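Local coordinates for acetyltransferase, GNAT family (Enterococcus faecalis, PDB 1U6M), which probably transfers an acyl group, most likely acetyl from acetyl-coenzyme A as in other members of the GNAT family, to an acceptor that is not known, at residues G70-Y75 with D116-D121; A7-G12 with Y54-I59; K170-M175 with H184-V189; Y75-E80 with P110-L115; I40-E45 with K92-A97. All coordinates share one frame; numbering follows the deposited sequence.

Interaction 1 (G70-Y75 with D116-D121)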
# COMPACT_ATOMS: atom_id res chain seq x y z
N GLY A 70 9.64 -3.28 6.58
CA GLY A 70 8.18 -3.22 6.34
C GLY A 70 7.83 -1.77 5.93
O GLY A 70 8.57 -0.81 6.25
N ILE A 71 6.72 -1.63 5.21
CA ILE A 71 6.23 -0.33 4.79
C ILE A 71 4.71 -0.29 5.03
O ILE A 71 4.04 -1.30 4.97
CB ILE A 71 6.56 -0.07 3.28
CG1 ILE A 71 5.83 -1.05 2.32
CG2 ILE A 71 8.09 0.02 3.07
CD1 ILE A 71 6.18 -0.83 0.83
N ALA A 72 4.20 0.90 5.32
CA ALA A 72 2.78 1.16 5.41
C ALA A 72 2.55 2.19 4.35
O ALA A 72 3.27 3.22 4.33
CB ALA A 72 2.43 1.75 6.76
N VAL A 73 1.58 1.94 3.49
CA VAL A 73 1.27 2.77 2.30
C VAL A 73 -0.23 3.17 2.28
O VAL A 73 -1.10 2.31 2.49
CB VAL A 73 1.49 2.00 0.97
CG1 VAL A 73 1.35 3.02 -0.25
CG2 VAL A 73 2.84 1.32 0.99
N GLY A 74 -0.50 4.46 2.05
CA GLY A 74 -1.86 4.95 2.03
C GLY A 74 -1.94 6.38 1.49
O GLY A 74 -0.89 7.02 1.24
N TYR A 75 -3.17 6.90 1.34
CA TYR A 75 -3.38 8.16 0.63
C TYR A 75 -4.77 8.66 0.98
O TYR A 75 -5.67 7.83 1.32
CB TYR A 75 -3.24 7.98 -0.93
CG TYR A 75 -3.77 6.65 -1.45
CD1 TYR A 75 -5.15 6.46 -1.68
CD2 TYR A 75 -2.89 5.56 -1.68
CE1 TYR A 75 -5.65 5.18 -2.09
CE2 TYR A 75 -3.39 4.30 -2.10
CZ TYR A 75 -4.76 4.13 -2.29
OH TYR A 75 -5.24 2.88 -2.69
N ASP A 116 -3.72 1.48 2.03
CA ASP A 116 -3.59 0.60 0.88
C ASP A 116 -2.90 -0.73 1.26
O ASP A 116 -3.40 -1.79 0.98
CB ASP A 116 -2.74 1.34 -0.16
CG ASP A 116 -2.68 0.62 -1.48
OD1 ASP A 116 -3.11 1.18 -2.50
OD2 ASP A 116 -2.22 -0.53 -1.52
N THR A 117 -1.73 -0.64 1.91
CA THR A 117 -1.04 -1.83 2.26
C THR A 117 -0.08 -1.70 3.44
O THR A 117 0.58 -0.68 3.61
CB THR A 117 -0.36 -2.52 1.03
OG1 THR A 117 -0.03 -3.85 1.48
CG2 THR A 117 0.96 -1.96 0.69
N ILE A 118 -0.01 -2.75 4.25
CA ILE A 118 1.12 -2.91 5.20
C ILE A 118 1.87 -4.16 4.76
O ILE A 118 1.27 -5.23 4.68
CB ILE A 118 0.66 -3.01 6.70
CG1 ILE A 118 0.19 -1.63 7.22
CG2 ILE A 118 1.80 -3.60 7.55
CD1 ILE A 118 -0.65 -1.68 8.42
N SER A 119 3.14 -4.01 4.44
CA SER A 119 3.95 -5.09 3.91
C SER A 119 5.18 -5.27 4.74
O SER A 119 5.91 -4.33 4.92
CB SER A 119 4.46 -4.78 2.51
OG SER A 119 3.39 -5.01 1.66
N VAL A 120 5.43 -6.50 5.17
CA VAL A 120 6.62 -6.82 5.95
C VAL A 120 7.48 -7.74 5.12
O VAL A 120 6.97 -8.77 4.63
CB VAL A 120 6.24 -7.57 7.26
CG1 VAL A 120 7.52 -7.84 8.10
CG2 VAL A 120 5.23 -6.72 8.01
N ASP A 121 8.76 -7.38 4.97
CA ASP A 121 9.78 -8.27 4.42
C ASP A 121 9.69 -9.70 5.04
O ASP A 121 9.57 -9.85 6.25
CB ASP A 121 11.14 -7.66 4.62
CG ASP A 121 12.22 -8.36 3.82
OD1 ASP A 121 12.36 -9.61 3.95
OD2 ASP A 121 12.94 -7.68 3.07

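Interaction 2 (A7-G12 with Y54-I59)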
# COMPACT_ATOMS: atom_id res chain seq x y z
N ALA A 7 9.46 7.16 4.06
CA ALA A 7 10.34 6.67 3.01
C ALA A 7 11.09 7.83 2.32
O ALA A 7 10.64 8.98 2.36
CB ALA A 7 9.57 5.85 2.01
N THR A 8 12.25 7.53 1.74
CA THR A 8 12.94 8.53 0.93
C THR A 8 13.02 7.98 -0.48
O THR A 8 12.65 6.83 -0.74
CB THR A 8 14.39 8.81 1.46
OG1 THR A 8 15.17 7.58 1.42
CG2 THR A 8 14.34 9.29 2.91
N LYS A 9 13.55 8.80 -1.38
CA LYS A 9 13.70 8.46 -2.75
C LYS A 9 14.61 7.24 -2.88
O LYS A 9 14.37 6.42 -3.77
CB LYS A 9 14.22 9.68 -3.52
CG LYS A 9 14.22 9.51 -5.07
CD LYS A 9 15.06 10.55 -5.80
CE LYS A 9 15.61 9.93 -7.12
NZ LYS A 9 15.71 10.96 -8.28
N GLU A 10 15.60 7.09 -1.99
CA GLU A 10 16.52 5.92 -2.03
C GLU A 10 15.95 4.59 -1.49
O GLU A 10 16.56 3.49 -1.66
CB GLU A 10 17.89 6.21 -1.42
CG GLU A 10 17.98 7.40 -0.52
CD GLU A 10 17.95 8.74 -1.29
OE1 GLU A 10 18.32 8.76 -2.46
OE2 GLU A 10 17.54 9.76 -0.70
N ASP A 11 14.75 4.65 -0.93
CA ASP A 11 14.02 3.44 -0.60
C ASP A 11 13.30 2.80 -1.79
O ASP A 11 12.57 1.82 -1.62
CB ASP A 11 13.01 3.72 0.50
CG ASP A 11 13.67 4.15 1.82
OD1 ASP A 11 14.69 3.57 2.28
OD2 ASP A 11 13.14 5.10 2.40
N GLY A 12 13.53 3.32 -3.00
CA GLY A 12 12.89 2.81 -4.22
C GLY A 12 13.01 1.33 -4.47
O GLY A 12 12.00 0.65 -4.64
N TYR A 54 2.72 3.97 -4.71
CA TYR A 54 3.83 3.63 -3.86
C TYR A 54 4.91 4.64 -3.95
O TYR A 54 6.07 4.28 -3.85
CB TYR A 54 4.39 2.23 -4.26
CG TYR A 54 3.33 1.16 -4.20
CD1 TYR A 54 2.72 0.79 -2.99
CD2 TYR A 54 2.90 0.49 -5.34
CE1 TYR A 54 1.71 -0.22 -2.94
CE2 TYR A 54 1.88 -0.50 -5.27
CZ TYR A 54 1.32 -0.82 -4.07
OH TYR A 54 0.34 -1.79 -4.01
N GLY A 55 4.56 5.91 -4.20
CA GLY A 55 5.53 6.99 -4.15
C GLY A 55 6.12 7.05 -2.76
O GLY A 55 5.39 6.83 -1.79
N TYR A 56 7.42 7.34 -2.63
CA TYR A 56 8.00 7.43 -1.27
C TYR A 56 7.25 8.38 -0.34
O TYR A 56 7.11 8.12 0.82
CB TYR A 56 9.51 7.69 -1.26
CG TYR A 56 9.89 9.08 -1.68
CD1 TYR A 56 9.97 10.11 -0.76
CD2 TYR A 56 10.22 9.34 -3.01
CE1 TYR A 56 10.33 11.39 -1.15
CE2 TYR A 56 10.57 10.63 -3.43
CZ TYR A 56 10.62 11.65 -2.49
OH TYR A 56 10.96 12.95 -2.89
N GLN A 57 6.67 9.44 -0.87
CA GLN A 57 5.97 10.39 -0.05
C GLN A 57 4.69 9.85 0.59
O GLN A 57 4.12 10.48 1.48
CB GLN A 57 5.71 11.63 -0.87
CG GLN A 57 7.00 12.37 -1.03
CD GLN A 57 6.90 13.54 -1.99
OE1 GLN A 57 7.87 13.81 -2.73
NE2 GLN A 57 5.74 14.26 -1.98
N ARG A 58 4.23 8.70 0.11
CA ARG A 58 3.00 8.09 0.59
C ARG A 58 3.32 7.00 1.60
O ARG A 58 2.39 6.36 2.14
CB ARG A 58 2.24 7.47 -0.61
CG ARG A 58 1.79 8.48 -1.61
CD ARG A 58 0.57 7.94 -2.34
NE ARG A 58 0.13 8.76 -3.50
CZ ARG A 58 -0.63 9.86 -3.41
NH1 ARG A 58 -1.00 10.34 -2.22
NH2 ARG A 58 -1.04 10.50 -4.51
N ILE A 59 4.60 6.78 1.85
CA ILE A 59 5.06 5.61 2.57
C ILE A 59 5.77 5.88 3.94
O ILE A 59 6.68 6.74 4.10
CB ILE A 59 5.99 4.73 1.67
CG1 ILE A 59 5.22 4.29 0.41
CG2 ILE A 59 6.46 3.52 2.44
CD1 ILE A 59 5.98 3.39 -0.54

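Interaction 3 (K170-M175 with H184-V189)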
# COMPACT_ATOMS: atom_id res chain seq x y z
N LYS A 170 -13.79 -0.04 13.12
CA LYS A 170 -15.21 -0.42 13.16
C LYS A 170 -15.70 -0.64 11.76
O LYS A 170 -15.44 0.18 10.89
CB LYS A 170 -16.09 0.71 13.73
CG LYS A 170 -15.58 1.45 14.93
CD LYS A 170 -16.02 0.77 16.18
CE LYS A 170 -15.48 1.50 17.37
NZ LYS A 170 -15.55 0.54 18.51
N ASP A 171 -16.44 -1.73 11.56
CA ASP A 171 -17.10 -2.06 10.32
C ASP A 171 -17.99 -0.92 9.90
O ASP A 171 -18.74 -0.42 10.72
CB ASP A 171 -17.97 -3.29 10.52
CG ASP A 171 -17.19 -4.58 10.38
OD1 ASP A 171 -16.01 -4.67 10.78
OD2 ASP A 171 -17.81 -5.53 9.86
N VAL A 172 -17.89 -0.52 8.63
CA VAL A 172 -18.62 0.63 8.07
C VAL A 172 -19.44 0.22 6.82
O VAL A 172 -20.58 0.63 6.69
CB VAL A 172 -17.66 1.82 7.78
CG1 VAL A 172 -18.34 2.91 6.90
CG2 VAL A 172 -17.13 2.41 9.08
N THR A 173 -18.89 -0.59 5.92
CA THR A 173 -19.62 -1.11 4.74
C THR A 173 -19.04 -2.45 4.33
O THR A 173 -18.18 -2.97 5.02
CB THR A 173 -19.51 -0.18 3.48
OG1 THR A 173 -19.72 1.19 3.83
CG2 THR A 173 -20.57 -0.58 2.41
N THR A 174 -19.52 -2.97 3.20
CA THR A 174 -19.05 -4.20 2.56
C THR A 174 -18.73 -3.90 1.07
O THR A 174 -19.49 -3.20 0.41
CB THR A 174 -20.14 -5.27 2.67
OG1 THR A 174 -20.72 -5.24 3.98
CG2 THR A 174 -19.58 -6.66 2.45
N MET A 175 -17.60 -4.39 0.54
CA MET A 175 -17.27 -4.22 -0.89
C MET A 175 -17.00 -5.56 -1.55
O MET A 175 -16.63 -6.50 -0.87
CB MET A 175 -16.04 -3.32 -1.09
CG MET A 175 -16.06 -2.08 -0.24
SD MET A 175 -14.92 -0.76 -0.68
CE MET A 175 -15.81 0.59 0.11
N HIS A 184 -15.15 -2.94 4.87
CA HIS A 184 -14.47 -1.66 4.95
C HIS A 184 -14.65 -1.18 6.37
O HIS A 184 -15.78 -1.13 6.86
CB HIS A 184 -14.98 -0.66 3.91
CG HIS A 184 -14.08 0.53 3.71
ND1 HIS A 184 -14.13 1.65 4.51
CD2 HIS A 184 -13.10 0.76 2.79
CE1 HIS A 184 -13.23 2.53 4.10
NE2 HIS A 184 -12.59 2.02 3.06
N MET A 185 -13.53 -0.89 7.04
CA MET A 185 -13.49 -0.50 8.43
C MET A 185 -12.87 0.90 8.55
O MET A 185 -12.09 1.31 7.70
CB MET A 185 -12.70 -1.52 9.25
CG MET A 185 -13.12 -3.03 9.09
SD MET A 185 -12.12 -4.17 10.15
CE MET A 185 -12.97 -3.88 11.72
N GLN A 186 -13.27 1.67 9.55
CA GLN A 186 -12.66 2.97 9.77
C GLN A 186 -12.38 3.15 11.22
O GLN A 186 -13.03 2.54 12.05
CB GLN A 186 -13.57 4.10 9.32
CG GLN A 186 -13.82 4.08 7.83
CD GLN A 186 -14.50 5.33 7.33
OE1 GLN A 186 -14.29 5.73 6.21
NE2 GLN A 186 -15.30 5.95 8.18
N LYS A 187 -11.42 3.99 11.51
CA LYS A 187 -11.10 4.33 12.86
C LYS A 187 -11.06 5.83 12.90
O LYS A 187 -10.45 6.45 12.05
CB LYS A 187 -9.71 3.79 13.19
CG LYS A 187 -9.22 4.23 14.50
CD LYS A 187 -7.82 3.75 14.80
CE LYS A 187 -7.41 4.29 16.19
NZ LYS A 187 -6.13 3.74 16.44
N GLU A 188 -11.72 6.42 13.88
CA GLU A 188 -11.73 7.87 14.03
C GLU A 188 -10.36 8.43 14.49
O GLU A 188 -9.63 7.81 15.26
CB GLU A 188 -12.85 8.31 14.99
CG GLU A 188 -14.28 8.22 14.41
CD GLU A 188 -15.41 8.57 15.46
OE1 GLU A 188 -15.06 8.96 16.63
OE2 GLU A 188 -16.63 8.46 15.09
N VAL A 189 -10.05 9.62 13.99
CA VAL A 189 -8.74 10.23 14.18
C VAL A 189 -8.91 11.66 14.75
O VAL A 189 -9.84 12.36 14.37
CB VAL A 189 -7.94 10.15 12.82
CG1 VAL A 189 -6.74 11.05 12.79
CG2 VAL A 189 -7.53 8.70 12.52

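Interaction 4 (Y75-E80 with P110-L115)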
# COMPACT_ATOMS: atom_id res chain seq x y z
N TYR A 75 -3.17 6.90 1.34
CA TYR A 75 -3.38 8.16 0.63
C TYR A 75 -4.77 8.66 0.98
O TYR A 75 -5.67 7.83 1.32
CB TYR A 75 -3.24 7.98 -0.93
CG TYR A 75 -3.77 6.65 -1.45
CD1 TYR A 75 -5.15 6.46 -1.68
CD2 TYR A 75 -2.89 5.56 -1.68
CE1 TYR A 75 -5.65 5.18 -2.09
CE2 TYR A 75 -3.39 4.30 -2.10
CZ TYR A 75 -4.76 4.13 -2.29
OH TYR A 75 -5.24 2.88 -2.69
N PRO A 76 -4.98 10.00 0.88
CA PRO A 76 -6.39 10.54 0.89
C PRO A 76 -7.25 9.82 -0.12
O PRO A 76 -6.78 9.59 -1.19
CB PRO A 76 -6.24 12.00 0.49
CG PRO A 76 -4.74 12.35 1.03
CD PRO A 76 -3.94 11.06 0.81
N ALA A 77 -8.48 9.44 0.23
CA ALA A 77 -9.42 8.77 -0.71
C ALA A 77 -9.60 9.49 -2.07
O ALA A 77 -9.82 8.84 -3.10
CB ALA A 77 -10.75 8.61 -0.06
N GLU A 78 -9.56 10.82 -2.07
CA GLU A 78 -9.72 11.56 -3.35
C GLU A 78 -8.57 11.34 -4.34
O GLU A 78 -8.72 11.70 -5.49
CB GLU A 78 -9.96 13.07 -3.11
CG GLU A 78 -8.81 13.79 -2.42
CD GLU A 78 -8.83 13.69 -0.89
OE1 GLU A 78 -8.07 14.49 -0.27
OE2 GLU A 78 -9.55 12.82 -0.30
N ASP A 79 -7.46 10.71 -3.89
CA ASP A 79 -6.26 10.47 -4.74
C ASP A 79 -6.33 9.16 -5.48
O ASP A 79 -5.45 8.85 -6.25
CB ASP A 79 -4.95 10.44 -3.93
CG ASP A 79 -4.52 11.79 -3.43
OD1 ASP A 79 -5.21 12.75 -3.76
OD2 ASP A 79 -3.51 11.92 -2.68
N GLU A 80 -7.37 8.38 -5.25
CA GLU A 80 -7.43 7.01 -5.78
C GLU A 80 -7.45 6.83 -7.32
O GLU A 80 -7.11 5.74 -7.85
CB GLU A 80 -8.64 6.28 -5.21
CG GLU A 80 -8.29 4.75 -5.22
CD GLU A 80 -9.43 3.82 -4.87
OE1 GLU A 80 -9.16 2.59 -4.86
OE2 GLU A 80 -10.56 4.32 -4.60
N PRO A 110 -15.22 8.26 0.69
CA PRO A 110 -14.88 9.70 0.78
C PRO A 110 -14.37 10.11 2.16
O PRO A 110 -14.81 9.56 3.15
CB PRO A 110 -16.23 10.41 0.48
CG PRO A 110 -17.03 9.42 -0.28
CD PRO A 110 -16.61 8.04 0.18
N ASN A 111 -13.47 11.08 2.27
CA ASN A 111 -13.09 11.60 3.60
C ASN A 111 -12.24 10.73 4.60
O ASN A 111 -11.93 11.17 5.71
CB ASN A 111 -14.36 12.15 4.30
CG ASN A 111 -15.12 13.18 3.43
OD1 ASN A 111 -16.32 13.02 3.17
ND2 ASN A 111 -14.39 14.21 2.93
N GLU A 112 -11.85 9.52 4.20
CA GLU A 112 -10.83 8.77 4.94
C GLU A 112 -9.41 9.00 4.38
O GLU A 112 -9.24 9.38 3.21
CB GLU A 112 -11.21 7.29 4.99
CG GLU A 112 -10.87 6.55 3.72
CD GLU A 112 -11.62 5.29 3.55
OE1 GLU A 112 -11.48 4.66 2.48
OE2 GLU A 112 -12.38 4.92 4.45
N TRP A 113 -8.39 8.83 5.22
CA TRP A 113 -7.05 8.48 4.75
C TRP A 113 -7.06 6.95 4.59
O TRP A 113 -7.35 6.21 5.54
CB TRP A 113 -6.02 8.91 5.75
CG TRP A 113 -4.57 8.82 5.25
CD1 TRP A 113 -3.84 9.82 4.68
CD2 TRP A 113 -3.70 7.67 5.31
NE1 TRP A 113 -2.56 9.37 4.39
CE2 TRP A 113 -2.46 8.06 4.76
CE3 TRP A 113 -3.85 6.35 5.77
CZ2 TRP A 113 -1.36 7.18 4.68
CZ3 TRP A 113 -2.76 5.46 5.69
CH2 TRP A 113 -1.54 5.88 5.15
N TYR A 114 -6.90 6.49 3.35
CA TYR A 114 -7.06 5.08 3.08
C TYR A 114 -5.72 4.29 3.18
O TYR A 114 -4.72 4.66 2.54
CB TYR A 114 -7.66 4.87 1.71
CG TYR A 114 -7.80 3.40 1.35
CD1 TYR A 114 -7.02 2.82 0.34
CD2 TYR A 114 -8.70 2.58 2.03
CE1 TYR A 114 -7.17 1.46 0.01
CE2 TYR A 114 -8.83 1.20 1.69
CZ TYR A 114 -8.06 0.67 0.70
OH TYR A 114 -8.17 -0.67 0.38
N LEU A 115 -5.73 3.22 3.99
CA LEU A 115 -4.58 2.33 4.11
C LEU A 115 -4.63 1.31 2.99
O LEU A 115 -5.43 0.41 3.00
CB LEU A 115 -4.52 1.64 5.48
CG LEU A 115 -3.51 0.47 5.67
CD1 LEU A 115 -2.13 0.94 5.45
CD2 LEU A 115 -3.66 -0.26 7.09

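Interaction 5 (I40-E45 with K92-A97)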
# COMPACT_ATOMS: atom_id res chain seq x y z
N ILE A 40 11.09 -4.84 -11.02
CA ILE A 40 11.61 -4.13 -9.86
C ILE A 40 12.13 -2.77 -10.30
O ILE A 40 11.76 -1.76 -9.67
CB ILE A 40 12.63 -5.02 -9.09
CG1 ILE A 40 11.86 -6.17 -8.42
CG2 ILE A 40 13.44 -4.21 -8.08
CD1 ILE A 40 12.71 -7.18 -7.66
N ASP A 41 12.89 -2.69 -11.39
CA ASP A 41 13.37 -1.40 -11.91
C ASP A 41 12.26 -0.41 -12.30
O ASP A 41 12.36 0.79 -12.06
CB ASP A 41 14.33 -1.63 -13.11
CG ASP A 41 15.76 -2.15 -12.66
OD1 ASP A 41 15.86 -3.22 -12.03
OD2 ASP A 41 16.78 -1.49 -12.91
N LEU A 42 11.17 -0.92 -12.87
CA LEU A 42 10.06 -0.12 -13.32
C LEU A 42 9.33 0.45 -12.09
O LEU A 42 9.10 1.64 -12.01
CB LEU A 42 9.11 -1.01 -14.15
CG LEU A 42 9.60 -1.44 -15.56
CD1 LEU A 42 8.66 -2.55 -16.20
CD2 LEU A 42 9.79 -0.27 -16.54
N LEU A 43 8.92 -0.43 -11.18
CA LEU A 43 8.38 -0.04 -9.88
C LEU A 43 9.23 1.00 -9.18
O LEU A 43 8.68 2.04 -8.78
CB LEU A 43 8.22 -1.30 -8.99
CG LEU A 43 7.16 -2.28 -9.49
CD1 LEU A 43 7.22 -3.68 -8.77
CD2 LEU A 43 5.71 -1.61 -9.38
N ALA A 44 10.56 0.77 -9.09
CA ALA A 44 11.48 1.72 -8.37
C ALA A 44 11.48 3.06 -8.99
O ALA A 44 11.42 4.10 -8.28
CB ALA A 44 12.89 1.22 -8.30
N GLU A 45 11.51 3.07 -10.31
CA GLU A 45 11.39 4.34 -11.00
C GLU A 45 10.05 5.03 -10.72
O GLU A 45 10.03 6.23 -10.55
CB GLU A 45 11.62 4.14 -12.52
CG GLU A 45 11.64 5.44 -13.32
CD GLU A 45 11.94 5.24 -14.83
OE1 GLU A 45 11.63 6.21 -15.60
OE2 GLU A 45 12.46 4.13 -15.21
N LYS A 92 5.36 3.64 -20.60
CA LYS A 92 5.49 4.31 -21.91
C LYS A 92 6.95 4.76 -22.26
O LYS A 92 7.44 4.48 -23.33
CB LYS A 92 4.53 5.48 -21.98
CG LYS A 92 4.72 6.40 -23.18
CD LYS A 92 3.37 6.84 -23.69
CE LYS A 92 3.46 8.15 -24.48
NZ LYS A 92 2.05 8.63 -24.62
N LYS A 93 7.62 5.41 -21.32
CA LYS A 93 9.05 5.68 -21.38
C LYS A 93 9.94 4.49 -21.77
O LYS A 93 10.94 4.68 -22.45
CB LYS A 93 9.54 6.23 -20.04
CG LYS A 93 9.22 7.65 -19.84
CD LYS A 93 10.08 8.18 -18.74
CE LYS A 93 9.59 9.56 -18.39
NZ LYS A 93 10.33 10.09 -17.22
N HIS A 94 9.57 3.29 -21.33
CA HIS A 94 10.33 2.05 -21.56
C HIS A 94 9.80 1.15 -22.69
O HIS A 94 10.17 -0.03 -22.77
CB HIS A 94 10.43 1.25 -20.23
CG HIS A 94 11.29 1.96 -19.24
ND1 HIS A 94 12.65 1.71 -19.12
CD2 HIS A 94 11.04 3.04 -18.45
CE1 HIS A 94 13.18 2.57 -18.27
NE2 HIS A 94 12.22 3.37 -17.84
N GLY A 95 8.92 1.72 -23.53
CA GLY A 95 8.37 1.02 -24.69
C GLY A 95 7.35 -0.04 -24.42
O GLY A 95 7.11 -0.85 -25.26
N LEU A 96 6.76 -0.07 -23.23
CA LEU A 96 5.73 -1.07 -22.95
C LEU A 96 4.31 -0.46 -23.10
O LEU A 96 4.14 0.76 -23.04
CB LEU A 96 5.90 -1.66 -21.58
CG LEU A 96 7.00 -2.56 -21.00
CD1 LEU A 96 7.61 -3.63 -21.88
CD2 LEU A 96 8.05 -1.78 -20.32
N ALA A 97 3.29 -1.30 -23.31
CA ALA A 97 1.92 -0.80 -23.45
C ALA A 97 1.47 -0.11 -22.14
O ALA A 97 1.63 -0.61 -21.04
CB ALA A 97 0.96 -1.89 -23.91
O HOH W 1 10.77 8.46 -14.93

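Interaction 1 (G70-Y75 with D116-D121)
Tyr75 carries its CG in the crowded position between backbone N and carbonyl carbon (chi1 36°), while Asp116 sets CG anti to its own N (chi1 -172°), so the phenol and the carboxylate cross obliquely at one end of the strand pair. Tyr75 OH donates to Asp116 OD1 over 2.7 Å. The oxygen lies at the ring edge, near the ring plane, but is itself met from above the carboxylate plane, the two planes being 69° apart. Asp116 OD1 also takes a salt bridge from Arg53, so this partly exposed charge is gripped twice. Val73 O accepts from Thr117 N at 3.1 Å, on a lone pair, and from Asp116 N at 2.8 Å, a classic beta bulge. Beyond it the antiparallel pairing is regular, Ile71 and Ser119 exchanging two backbone hydrogen bonds. Val73 CG2 lies beside Thr117 CG2 at 3.8 Å, both side chains pointing the same way; Ala72 CB meets Ile118 CG1 on the other face. A bulge in the fourth strand, here 112-120, is a familiar feature of the GNAT fold. Helix 12-25 packs on the face of Ile71, Thr117 and Ser119, and strand 59-64 flanks strand 67-76 on its other edge.

Interaction 2 (A7-G12 with Y54-I59)
Tyr56 opens the 3-10 turn 56-58 and does most of the touching. Its CG sits in the crowded position between backbone N and carbonyl carbon (chi1 72°), which lays the ring along the backbone of Ala7, Thr8 and Lys9. Lys9 N stands 3.6 Å above the ring plane, over its centre, and on that face Lys9 CA comes within 3.6 Å of Tyr56 CD2. The lysine side chain crosses the ring obliquely, CB reaching Tyr56 CE2 at 3.8 Å before the rest of the chain leads away. At the root of the ring, Tyr56 CB lies 3.3 Å from Thr8 O, and Ala7 CB packs against the same Tyr56 CB. The contact thus joins the loop between strand 3-6 and helix 12-25 to the turn that leads into strand 59-64, at the edge where these two strands run antiparallel in the GNAT sheet. Within the first loop Thr8 N donates to Asp11 OD2 over 2.7 Å, nearly straight at 167°; Arg5 adds a salt bridge to that oxygen. Further along, Arg58 turns away from Ala7-Gly12 to make a salt bridge with Asp79. Ile59 then begins its strand: its O receives Ala7 N at 2.8 Å in an almost linear bond (172°), the donor lying above the carbonyl plane, while Ile59 CB and CG2 press on Ala7 CB, the methyl that Tyr56 CB touches too.

Interaction 3 (K170-M175 with H184-V189)
Strands 170-175 and 184-188 run antiparallel but strongly twisted, at 135° between their directions, and a classic beta bulge at Val172 and Thr173 shifts their register by one. His184 O holds the bulge, accepting Val172 N at 2.8 Å nearly along the C=O axis and Thr173 N at 3.3 Å on a lone pair; Lys170 and Gln186 exchange two backbone hydrogen bonds. On one face Asp171 and Met185 lie side by side. The methionine bends at its last torsion (chi3 79°) and brings CE to 3.3 Å from Asp171 OD1, while the other carboxylate oxygen makes a salt bridge with Arg161 of helix 158-165. The opposite face carries His184 and Gln186. There Val172 and Gln186 cross obliquely, with Val172 CG2 3.9 Å from Gln186 CG. Met175, extended beyond CG, runs alongside His184 and sets CE 3.8 Å from His184 CD2; its sulfur stands 5.1 Å from the centroid of the imidazole, an oblique sulfur-aromatic contact. His184 NE2 makes a weak hydrogen bond to Glu112. This hairpin ends the sheet, and its chemistry is mixed: hydrogen bonds hold the backbones, methionines pad both faces, and the carboxylate of Glu112 would probably help stabilise a protonated His184.

Interaction 4 (Y75-E80 with P110-L115)
Tyr75 O is held by a single short bond, 2.7 Å from Tyr114 N, with the donor above the carbonyl plane. The return bond, Tyr75 N to Tyr114 O at 3.0 Å, lies in the carbonyl plane and completes an antiparallel hydrogen-bonded pair. One step outward, Glu112 O accepts Ala77 N at 3.1 Å nearly along its C=O axis, and Ala77 CB rests against the same oxygen. The two tyrosines run side by side in the same direction. Tyr75 CZ sits in plane at the edge of the Tyr114 ring, and Tyr75 OH, the hydroxyl bonded to Asp116, is 3.5 Å from Tyr114 CD1; the rings are tilted by 51°, an oblique pair. Here strands 67-76 and 112-120 of the GNAT sheet reach the end of their pairing, and the first chain leaves through a 3-10 turn, 77-79, where Asp79 N bonds back to Pro76 O. On the opposite face of the sheet Trp113, its CG anti to the backbone N (chi1 -169°), brings its indole over the backbone. Tyr75 N stands 3.7 Å above the indole plane, offset toward the rim, and Pro76 CD reaches Trp113 CD1 at 4.1 Å as the two side chains cross. Helix 137-142 packs against the indole through Leu137, Val140 and Ala141. The carboxylate of Glu112 turns to Leu109 N for its firmest bond.

Interaction 5 (I40-E45 with K92-A97)
Glu45 and His94 reach toward each other tip to tip, with carboxylate and imidazole planes 71° apart. Glu45 comes off its helix with CG anti to the backbone N and stays extended, so its carboxylate reaches the tip of the His94 ring. There His94 NE2 donates to Glu45 OE2 over 2.7 Å. The acceptor uses its syn lone pair, but the bond is bent, 133° at the hydrogen, because the oxygen lies 32° out of the imidazole plane. The second oxygen turns to Lys93: Glu45 OE1 and Lys93 NZ stay 4.4 Å apart, beyond a salt bridge, and a water spans them, donating to Glu45 OE1 at 2.5 Å and accepting from Lys93 NZ at 2.8 Å. With this carboxylate at its tip, His94 is probably biased toward its protonated form. Leu42 slides past His94 in the opposite direction and lays CD2 over one face of the imidazole, 4.2 Å from its centroid, a CH-pi contact. Its other methyl, Leu42 CD1, meets Leu96 CD2 at 4.2 Å, and Val34 touches both leucines. Helix 36-47 is thereby joined, near the surface, to the C-terminal end of helix 85-93, which finishes in a Schellman motif: Gly95, with positive phi, bonds back to Lys92 O, and Leu96 N to Phe91 O.

In the fold
Interactions 1 and 4 continue one strand pairing, share Tyr75 and touch where Trp113 CH2 lies 3.3 Å from Gly74 CA. In GNAT enzymes acetyl-coenzyme A binds where the fourth and fifth strands, here 112-120 and 148-154, splay apart, so both probably flank the cofactor site. Interaction 2 joins them from the neighbouring edge: Arg58 NH1 makes a 3.0 Å salt bridge with Asp79 OD2. Interaction 3 meets interaction 4 through Glu112, His184 and Gln186. Interaction 5 lies farthest from interaction 3, about 35 Å between centres, and touches interaction 2 at Ala44 and Gly12. A sulfate lies about 4 Å from the Val120 side chain and a sulfate about 5 Å from that of Tyr114, probably crystallisation ions.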